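Local coordinates for vaginolysin (Gardnerella vaginalis, PDB 5IMY), which probably acts as a secreted, cholesterol-binding pore-forming toxin that lyses host cells, as a member of the cholesterol-dependent cytolysin family, at residues T75-V89 against A349-L363. Numbering follows the deposited sequence.
Sequences TTSNLSVTSANDDRV and AYTTSFVKDNEVATL
Thr76 pairs with Leu363, and Leu79 with Tyr350, each as an antiparallel hydrogen-bonded pair, so that 75-80 pairs first with Leu363 and then with strand 349-354. Leu363 N and Tyr350 N donate to Thr76 O and Leu79 O, each at 2.8 Å. Between the pairs a water links three pieces of backbone, donating to Ser77 O and Ala361 O and accepting from Thr352 N, while Asn78 N closes an ST turn on Thr76 OG1 at 3.1 Å. The Tyr350 ring is held between two aliphatic groups: Leu79 CB lies over one face, 3.8 Å from the ring centroid, and Val89 CG2 over the opposite face at 4.0 Å, both as CH-pi contacts. Tyr350 has CG between its backbone N and carbonyl carbon (chi1 68°), and its ring lies against 75-89 with CE2 3.3 Å from Ser80 O, which sits in the ring plane at the edge. Leu79 CD2, which also touches Tyr350 OH, meets Leu363 CD2 at 3.9 Å, the two leucine side chains crossing nearly at right angles. Tyr350 OH is hydrogen-bonded to Asn104 OD1, and Asn104 ND2 to Ser80 O, while Leu101 of helix 99-102 packs on both Leu79 and Tyr350. Strand 347-354 also pairs with strand 253-261, whereas Thr76 and Leu363 belong to the separate sheet of long strands 62-76 and 363-389, so the contact spans the passage from one sheet to the other.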
ATOM      1  N   THR A  75       2.805  -4.722  28.783  1.00 46.83           N
ATOM      2  CA  THR A  75       3.438  -4.732  30.095  1.00 38.56           C
ATOM      3  C   THR A  75       2.655  -3.795  30.997  1.00 41.53           C
ATOM      4  O   THR A  75       2.525  -2.604  30.692  1.00 45.51           O
ATOM      5  CB  THR A  75       4.905  -4.299  30.009  1.00 37.92           C
ATOM      6  OG1 THR A  75       5.612  -5.173  29.120  1.00 53.49           O
ATOM      7  CG2 THR A  75       5.562  -4.337  31.384  1.00 40.75           C
ATOM      8  N   THR A  76       2.130  -4.327  32.098  1.00 38.18           N
ATOM      9  CA  THR A  76       1.328  -3.539  33.019  1.00 40.65           C
ATOM     10  C   THR A  76       1.589  -3.997  34.445  1.00 39.80           C
ATOM     11  O   THR A  76       1.974  -5.143  34.689  1.00 41.84           O
ATOM     12  CB  THR A  76      -0.171  -3.655  32.699  1.00 39.59           C
ATOM     13  OG1 THR A  76      -0.922  -2.829  33.598  1.00 48.55           O
ATOM     14  CG2 THR A  76      -0.644  -5.099  32.819  1.00 36.22           C
ATOM     15  N   SER A  77       1.382  -3.077  35.386  1.00 39.13           N
ATOM     16  CA  SER A  77       1.440  -3.378  36.812  1.00 40.91           C
ATOM     17  C   SER A  77       0.093  -3.165  37.486  1.00 42.10           C
ATOM     18  O   SER A  77      -0.002  -3.284  38.714  1.00 39.76           O
ATOM     19  CB  SER A  77       2.502  -2.514  37.497  1.00 36.89           C
ATOM     20  OG  SER A  77       2.061  -1.173  37.617  1.00 38.34           O
ATOM     21  N   ASN A  78      -0.945  -2.856  36.717  1.00 37.39           N
ATOM     22  CA  ASN A  78      -2.262  -2.505  37.239  1.00 42.61           C
ATOM     23  C   ASN A  78      -3.209  -3.656  36.907  1.00 40.29           C
ATOM     24  O   ASN A  78      -3.859  -3.665  35.860  1.00 48.71           O
ATOM     25  CB  ASN A  78      -2.732  -1.182  36.638  1.00 48.10           C
ATOM     26  CG  ASN A  78      -3.952  -0.622  37.335  1.00 48.72           C
ATOM     27  OD1 ASN A  78      -5.075  -0.764  36.855  1.00 55.76           O
ATOM     28  ND2 ASN A  78      -3.737   0.023  38.477  1.00 56.67           N
ATOM     29  N   LEU A  79      -3.282  -4.632  37.808  1.00 40.41           N
ATOM     30  CA  LEU A  79      -4.055  -5.843  37.577  1.00 36.82           C
ATOM     31  C   LEU A  79      -5.505  -5.645  37.997  1.00 35.93           C
ATOM     32  O   LEU A  79      -5.802  -4.953  38.973  1.00 41.47           O
ATOM     33  CB  LEU A  79      -3.458  -7.024  38.343  1.00 39.29           C
ATOM     34  CG  LEU A  79      -2.102  -7.532  37.850  1.00 49.87           C
ATOM     35  CD1 LEU A  79      -0.966  -6.667  38.378  1.00 45.95           C
ATOM     36  CD2 LEU A  79      -1.903  -8.989  38.250  1.00 51.66           C
ATOM     37  N   SER A  80      -6.408  -6.275  37.251  1.00 34.63           N
ATOM     38  CA  SER A  80      -7.834  -6.129  37.498  1.00 42.54           C
ATOM     39  C   SER A  80      -8.274  -6.976  38.685  1.00 37.35           C
ATOM     40  O   SER A  80      -7.758  -8.072  38.922  1.00 39.33           O
ATOM     41  CB  SER A  80      -8.639  -6.532  36.262  1.00 40.56           C
ATOM     42  OG  SER A  80      -8.423  -5.632  35.192  1.00 42.60           O
ATOM     43  N   VAL A  81      -9.238  -6.449  39.435  1.00 40.58           N
ATOM     44  CA  VAL A  81      -9.896  -7.179  40.513  1.00 40.81           C
ATOM     45  C   VAL A  81     -11.187  -7.765  39.963  1.00 36.59           C
ATOM     46  O   VAL A  81     -11.949  -7.074  39.275  1.00 42.46           O
ATOM     47  CB  VAL A  81     -10.168  -6.263  41.719  1.00 39.31           C
ATOM     48  CG1 VAL A  81     -10.978  -6.995  42.785  1.00 39.30           C
ATOM     49  CG2 VAL A  81      -8.858  -5.758  42.305  1.00 32.12           C
ATOM     50  N   THR A  82     -11.435  -9.037  40.264  1.00 40.59           N
ATOM     51  CA  THR A  82     -12.593  -9.754  39.756  1.00 33.45           C
ATOM     52  C   THR A  82     -13.297 -10.460  40.905  1.00 41.17           C
ATOM     53  O   THR A  82     -12.795 -10.524  42.030  1.00 46.39           O
ATOM     54  CB  THR A  82     -12.194 -10.784  38.690  1.00 36.36           C
ATOM     55  OG1 THR A  82     -11.375 -11.798  39.287  1.00 43.19           O
ATOM     56  CG2 THR A  82     -11.427 -10.120  37.560  1.00 35.16           C
ATOM     57  N   SER A  83     -14.480 -10.998  40.603  1.00 38.68           N
ATOM     58  CA  SER A  83     -15.184 -11.825  41.576  1.00 41.14           C
ATOM     59  C   SER A  83     -14.367 -13.054  41.951  1.00 45.80           C
ATOM     60  O   SER A  83     -14.447 -13.532  43.088  1.00 43.75           O
ATOM     61  CB  SER A  83     -16.542 -12.244  41.016  1.00 47.84           C
ATOM     62  OG  SER A  83     -17.222 -13.106  41.913  1.00 63.80           O
ATOM     63  N   ALA A  84     -13.571 -13.572  41.014  1.00 51.32           N
ATOM     64  CA  ALA A  84     -12.843 -14.813  41.241  1.00 43.90           C
ATOM     65  C   ALA A  84     -11.642 -14.626  42.159  1.00 43.95           C
ATOM     66  O   ALA A  84     -11.308 -15.541  42.921  1.00 53.15           O
ATOM     67  CB  ALA A  84     -12.382 -15.401  39.907  1.00 37.52           C
ATOM     68  N   ASN A  85     -10.982 -13.468  42.109  1.00 46.23           N
ATOM     69  CA  ASN A  85      -9.779 -13.242  42.896  1.00 44.11           C
ATOM     70  C   ASN A  85      -9.973 -12.262  44.045  1.00 49.15           C
ATOM     71  O   ASN A  85      -9.039 -12.072  44.833  1.00 48.17           O
ATOM     72  CB  ASN A  85      -8.635 -12.743  41.992  1.00 39.51           C
ATOM     73  CG  ASN A  85      -8.899 -11.367  41.399  1.00 42.41           C
ATOM     74  OD1 ASN A  85      -9.556 -10.522  42.007  1.00 42.68           O
ATOM     75  ND2 ASN A  85      -8.380 -11.138  40.200  1.00 39.53           N
ATOM     76  N   ASP A  86     -11.151 -11.645  44.171  1.00 47.49           N
ATOM     77  CA  ASP A  86     -11.381 -10.703  45.261  1.00 47.41           C
ATOM     78  C   ASP A  86     -11.091 -11.333  46.616  1.00 47.46           C
ATOM     79  O   ASP A  86     -10.733 -10.627  47.565  1.00 41.93           O
ATOM     80  CB  ASP A  86     -12.825 -10.192  45.213  1.00 43.06           C
ATOM     81  CG  ASP A  86     -13.061  -9.020  46.145  1.00 49.88           C
ATOM     82  OD1 ASP A  86     -12.143  -8.191  46.309  1.00 52.76           O
ATOM     83  OD2 ASP A  86     -14.171  -8.923  46.714  1.00 56.55           O
ATOM     84  N   ASP A  87     -11.233 -12.657  46.725  1.00 53.13           N
ATOM     85  CA  ASP A  87     -10.965 -13.339  47.988  1.00 52.40           C
ATOM     86  C   ASP A  87      -9.526 -13.143  48.446  1.00 49.29           C
ATOM     87  O   ASP A  87      -9.267 -13.059  49.652  1.00 44.58           O
ATOM     88  CB  ASP A  87     -11.260 -14.833  47.851  1.00 60.49           C
ATOM     89  CG  ASP A  87     -12.725 -15.163  48.055  1.00 73.42           C
ATOM     90  OD1 ASP A  87     -13.355 -14.559  48.948  1.00 75.68           O
ATOM     91  OD2 ASP A  87     -13.246 -16.030  47.322  1.00 88.40           O
ATOM     92  N   ARG A  88      -8.582 -13.069  47.511  1.00 50.78           N
ATOM     93  CA  ARG A  88      -7.162 -13.065  47.837  1.00 48.75           C
ATOM     94  C   ARG A  88      -6.477 -11.751  47.495  1.00 42.12           C
ATOM     95  O   ARG A  88      -5.244 -11.681  47.528  1.00 42.99           O
ATOM     96  CB  ARG A  88      -6.458 -14.212  47.111  1.00 50.98           C
ATOM     97  CG  ARG A  88      -7.111 -15.564  47.338  1.00 54.53           C
ATOM     98  CD  ARG A  88      -7.602 -16.209  46.052  1.00 61.52           C
ATOM     99  NE  ARG A  88      -7.073 -17.561  45.920  1.00 77.83           N
ATOM    100  CZ  ARG A  88      -7.657 -18.539  45.236  1.00 82.60           C
ATOM    101  NH1 ARG A  88      -8.815 -18.336  44.618  1.00 79.22           N
ATOM    102  NH2 ARG A  88      -7.083 -19.733  45.181  1.00 77.52           N
ATOM    103  N   VAL A  89      -7.235 -10.712  47.165  1.00 40.33           N
ATOM    104  CA  VAL A  89      -6.677  -9.417  46.801  1.00 35.98           C
ATOM    105  C   VAL A  89      -7.056  -8.433  47.895  1.00 31.44           C
ATOM    106  O   VAL A  89      -8.226  -8.053  48.029  1.00 34.42           O
ATOM    107  CB  VAL A  89      -7.171  -8.944  45.428  1.00 33.20           C
ATOM    108  CG1 VAL A  89      -6.665  -7.535  45.132  1.00 37.78           C
ATOM    109  CG2 VAL A  89      -6.710  -9.908  44.352  1.00 31.75           C
ATOM    110  N   ALA A 349      -8.806  -2.590  40.894  1.00 41.13           N
ATOM    111  CA  ALA A 349      -7.459  -2.910  40.450  1.00 39.08           C
ATOM    112  C   ALA A 349      -6.544  -3.038  41.658  1.00 32.51           C
ATOM    113  O   ALA A 349      -6.819  -2.497  42.732  1.00 35.72           O
ATOM    114  CB  ALA A 349      -6.919  -1.846  39.488  1.00 38.38           C
ATOM    115  N   TYR A 350      -5.447  -3.767  41.470  1.00 29.75           N
ATOM    116  CA  TYR A 350      -4.443  -3.916  42.510  1.00 37.60           C
ATOM    117  C   TYR A 350      -3.061  -3.960  41.879  1.00 33.62           C
ATOM    118  O   TYR A 350      -2.897  -4.367  40.726  1.00 33.86           O
ATOM    119  CB  TYR A 350      -4.677  -5.177  43.361  1.00 27.96           C
ATOM    120  CG  TYR A 350      -4.470  -6.492  42.641  1.00 31.96           C
ATOM    121  CD1 TYR A 350      -3.314  -7.239  42.839  1.00 29.71           C
ATOM    122  CD2 TYR A 350      -5.437  -6.999  41.783  1.00 31.91           C
ATOM    123  CE1 TYR A 350      -3.124  -8.447  42.192  1.00 32.54           C
ATOM    124  CE2 TYR A 350      -5.253  -8.206  41.131  1.00 30.85           C
ATOM    125  CZ  TYR A 350      -4.096  -8.925  41.340  1.00 36.64           C
ATOM    126  OH  TYR A 350      -3.911 -10.125  40.696  1.00 31.87           O
ATOM    127  N   THR A 351      -2.072  -3.520  42.650  1.00 31.64           N
ATOM    128  CA  THR A 351      -0.678  -3.504  42.235  1.00 29.12           C
ATOM    129  C   THR A 351       0.140  -4.338  43.212  1.00 33.35           C
ATOM    130  O   THR A 351      -0.108  -4.310  44.421  1.00 32.64           O
ATOM    131  CB  THR A 351      -0.132  -2.072  42.191  1.00 34.73           C
ATOM    132  OG1 THR A 351      -0.942  -1.274  41.320  1.00 42.20           O
ATOM    133  CG2 THR A 351       1.311  -2.052  41.699  1.00 32.20           C
ATOM    134  N   THR A 352       1.108  -5.082  42.684  1.00 33.33           N
ATOM    135  CA  THR A 352       2.015  -5.869  43.502  1.00 29.99           C
ATOM    136  C   THR A 352       3.426  -5.305  43.403  1.00 31.31           C
ATOM    137  O   THR A 352       3.835  -4.785  42.362  1.00 37.21           O
ATOM    138  CB  THR A 352       2.029  -7.343  43.077  1.00 29.73           C
ATOM    139  OG1 THR A 352       2.622  -7.468  41.777  1.00 39.42           O
ATOM    140  CG2 THR A 352       0.619  -7.916  43.054  1.00 29.19           C
ATOM    141  N   SER A 353       4.162  -5.414  44.506  1.00 36.35           N
ATOM    142  CA  SER A 353       5.553  -5.001  44.569  1.00 33.45           C
ATOM    143  C   SER A 353       6.379  -6.141  45.148  1.00 34.82           C
ATOM    144  O   SER A 353       5.896  -6.915  45.980  1.00 29.91           O
ATOM    145  CB  SER A 353       5.726  -3.739  45.424  1.00 33.95           C
ATOM    146  OG  SER A 353       4.989  -2.656  44.887  1.00 34.76           O
ATOM    147  N   PHE A 354       7.625  -6.244  44.697  1.00 39.46           N
ATOM    148  CA  PHE A 354       8.505  -7.301  45.175  1.00 38.87           C
ATOM    149  C   PHE A 354       8.919  -7.041  46.617  1.00 32.71           C
ATOM    150  O   PHE A 354       9.232  -5.911  46.999  1.00 35.53           O
ATOM    151  CB  PHE A 354       9.748  -7.404  44.291  1.00 37.18           C
ATOM    152  CG  PHE A 354       9.488  -8.014  42.943  1.00 34.56           C
ATOM    153  CD1 PHE A 354       9.205  -9.364  42.822  1.00 40.00           C
ATOM    154  CD2 PHE A 354       9.542  -7.240  41.794  1.00 39.09           C
ATOM    155  CE1 PHE A 354       8.969  -9.931  41.584  1.00 37.07           C
ATOM    156  CE2 PHE A 354       9.309  -7.801  40.553  1.00 37.44           C
ATOM    157  CZ  PHE A 354       9.022  -9.148  40.447  1.00 30.37           C
ATOM    158  N   VAL A 355       8.921  -8.104  47.422  1.00 37.62           N
ATOM    159  CA  VAL A 355       9.332  -7.982  48.818  1.00 34.54           C
ATOM    160  C   VAL A 355      10.809  -7.618  48.908  1.00 31.71           C
ATOM    161  O   VAL A 355      11.223  -6.867  49.798  1.00 36.89           O
ATOM    162  CB  VAL A 355       9.029  -9.290  49.574  1.00 31.44           C
ATOM    163  CG1 VAL A 355       9.585  -9.242  50.997  1.00 36.61           C
ATOM    164  CG2 VAL A 355       7.529  -9.551  49.594  1.00 38.88           C
ATOM    165  N   LYS A 356      11.623  -8.138  47.987  1.00 36.00           N
ATOM    166  CA  LYS A 356      13.070  -7.965  48.083  1.00 41.82           C
ATOM    167  C   LYS A 356      13.452  -6.489  48.115  1.00 43.55           C
ATOM    168  O   LYS A 356      14.236  -6.060  48.969  1.00 46.71           O
ATOM    169  CB  LYS A 356      13.759  -8.673  46.914  1.00 45.74           C
ATOM    170  CG  LYS A 356      15.285  -8.611  46.969  1.00 41.16           C
ATOM    171  CD  LYS A 356      15.904  -8.311  45.608  1.00 58.49           C
ATOM    172  CE  LYS A 356      16.171  -9.573  44.799  1.00 53.63           C
ATOM    173  NZ  LYS A 356      17.578  -9.597  44.306  1.00 55.93           N
ATOM    174  N   ASP A 357      12.915  -5.695  47.185  1.00 42.27           N
ATOM    175  CA  ASP A 357      13.325  -4.303  47.037  1.00 44.84           C
ATOM    176  C   ASP A 357      12.149  -3.336  46.947  1.00 42.21           C
ATOM    177  O   ASP A 357      12.360  -2.155  46.648  1.00 42.24           O
ATOM    178  CB  ASP A 357      14.214  -4.145  45.797  1.00 51.57           C
ATOM    179  CG  ASP A 357      13.567  -4.696  44.542  1.00 51.14           C
ATOM    180  OD1 ASP A 357      12.337  -4.911  44.554  1.00 45.28           O
ATOM    181  OD2 ASP A 357      14.289  -4.913  43.547  1.00 56.38           O
ATOM    182  N   ASN A 358      10.924  -3.796  47.194  1.00 39.46           N
ATOM    183  CA  ASN A 358       9.740  -2.940  47.179  1.00 44.53           C
ATOM    184  C   ASN A 358       9.498  -2.305  45.813  1.00 45.42           C
ATOM    185  O   ASN A 358       8.753  -1.323  45.706  1.00 44.69           O
ATOM    186  CB  ASN A 358       9.837  -1.852  48.254  1.00 36.85           C
ATOM    187  CG  ASN A 358      10.006  -2.426  49.646  1.00 43.86           C
ATOM    188  OD1 ASN A 358       9.074  -3.001  50.207  1.00 44.20           O
ATOM    189  ND2 ASN A 358      11.197  -2.268  50.214  1.00 32.74           N
ATOM    190  N   GLU A 359      10.106  -2.845  44.761  1.00 43.20           N
ATOM    191  CA  GLU A 359       9.891  -2.332  43.415  1.00 43.67           C
ATOM    192  C   GLU A 359       8.581  -2.862  42.849  1.00 41.75           C
ATOM    193  O   GLU A 359       8.269  -4.049  42.971  1.00 41.12           O
ATOM    194  CB  GLU A 359      11.048  -2.726  42.496  1.00 48.10           C
ATOM    195  CG  GLU A 359      12.127  -1.662  42.366  1.00 61.55           C
ATOM    196  CD  GLU A 359      13.391  -2.190  41.714  1.00 70.10           C
ATOM    197  OE1 GLU A 359      13.321  -3.237  41.037  1.00 65.98           O
ATOM    198  OE2 GLU A 359      14.456  -1.558  41.881  1.00 72.62           O
ATOM    199  N   VAL A 360       7.812  -1.964  42.230  1.00 41.94           N
ATOM    200  CA  VAL A 360       6.581  -2.375  41.570  1.00 41.07           C
ATOM    201  C   VAL A 360       6.902  -3.432  40.524  1.00 41.30           C
ATOM    202  O   VAL A 360       7.861  -3.302  39.752  1.00 37.05           O
ATOM    203  CB  VAL A 360       5.878  -1.159  40.944  1.00 38.07           C
ATOM    204  CG1 VAL A 360       4.618  -1.587  40.199  1.00 44.34           C
ATOM    205  CG2 VAL A 360       5.544  -0.128  42.016  1.00 35.77           C
ATOM    206  N   ALA A 361       6.096  -4.489  40.495  1.00 37.13           N
ATOM    207  CA  ALA A 361       6.286  -5.592  39.564  1.00 37.29           C
ATOM    208  C   ALA A 361       5.352  -5.434  38.373  1.00 39.96           C
ATOM    209  O   ALA A 361       4.198  -5.019  38.524  1.00 44.45           O
ATOM    210  CB  ALA A 361       6.031  -6.934  40.251  1.00 37.90           C
ATOM    211  N   THR A 362       5.857  -5.765  37.188  1.00 33.72           N
ATOM    212  CA  THR A 362       5.096  -5.660  35.953  1.00 38.11           C
ATOM    213  C   THR A 362       4.923  -7.039  35.333  1.00 33.33           C
ATOM    214  O   THR A 362       5.800  -7.901  35.443  1.00 35.30           O
ATOM    215  CB  THR A 362       5.784  -4.728  34.946  1.00 30.70           C
ATOM    216  OG1 THR A 362       7.088  -5.232  34.635  1.00 38.57           O
ATOM    217  CG2 THR A 362       5.905  -3.320  35.509  1.00 28.70           C
ATOM    218  N   LEU A 363       3.784  -7.237  34.676  1.00 36.89           N
ATOM    219  CA  LEU A 363       3.470  -8.484  33.988  1.00 38.51           C
ATOM    220  C   LEU A 363       3.549  -8.250  32.487  1.00 40.78           C
ATOM    221  O   LEU A 363       2.858  -7.373  31.954  1.00 37.50           O
ATOM    222  CB  LEU A 363       2.084  -8.997  34.376  1.00 28.54           C
ATOM    223  CG  LEU A 363       2.017  -9.789  35.684  1.00 38.21           C
ATOM    224  CD1 LEU A 363       2.227  -8.880  36.886  1.00 39.32           C
ATOM    225  CD2 LEU A 363       0.698 -10.538  35.793  1.00 36.65           C
TER
HETATM  226  O   HOH W   1       1.547  -5.464  39.797  1.00 38.82           O
HETATM  227  O   HOH W   2      -0.276   0.338  39.044  1.00 48.48           O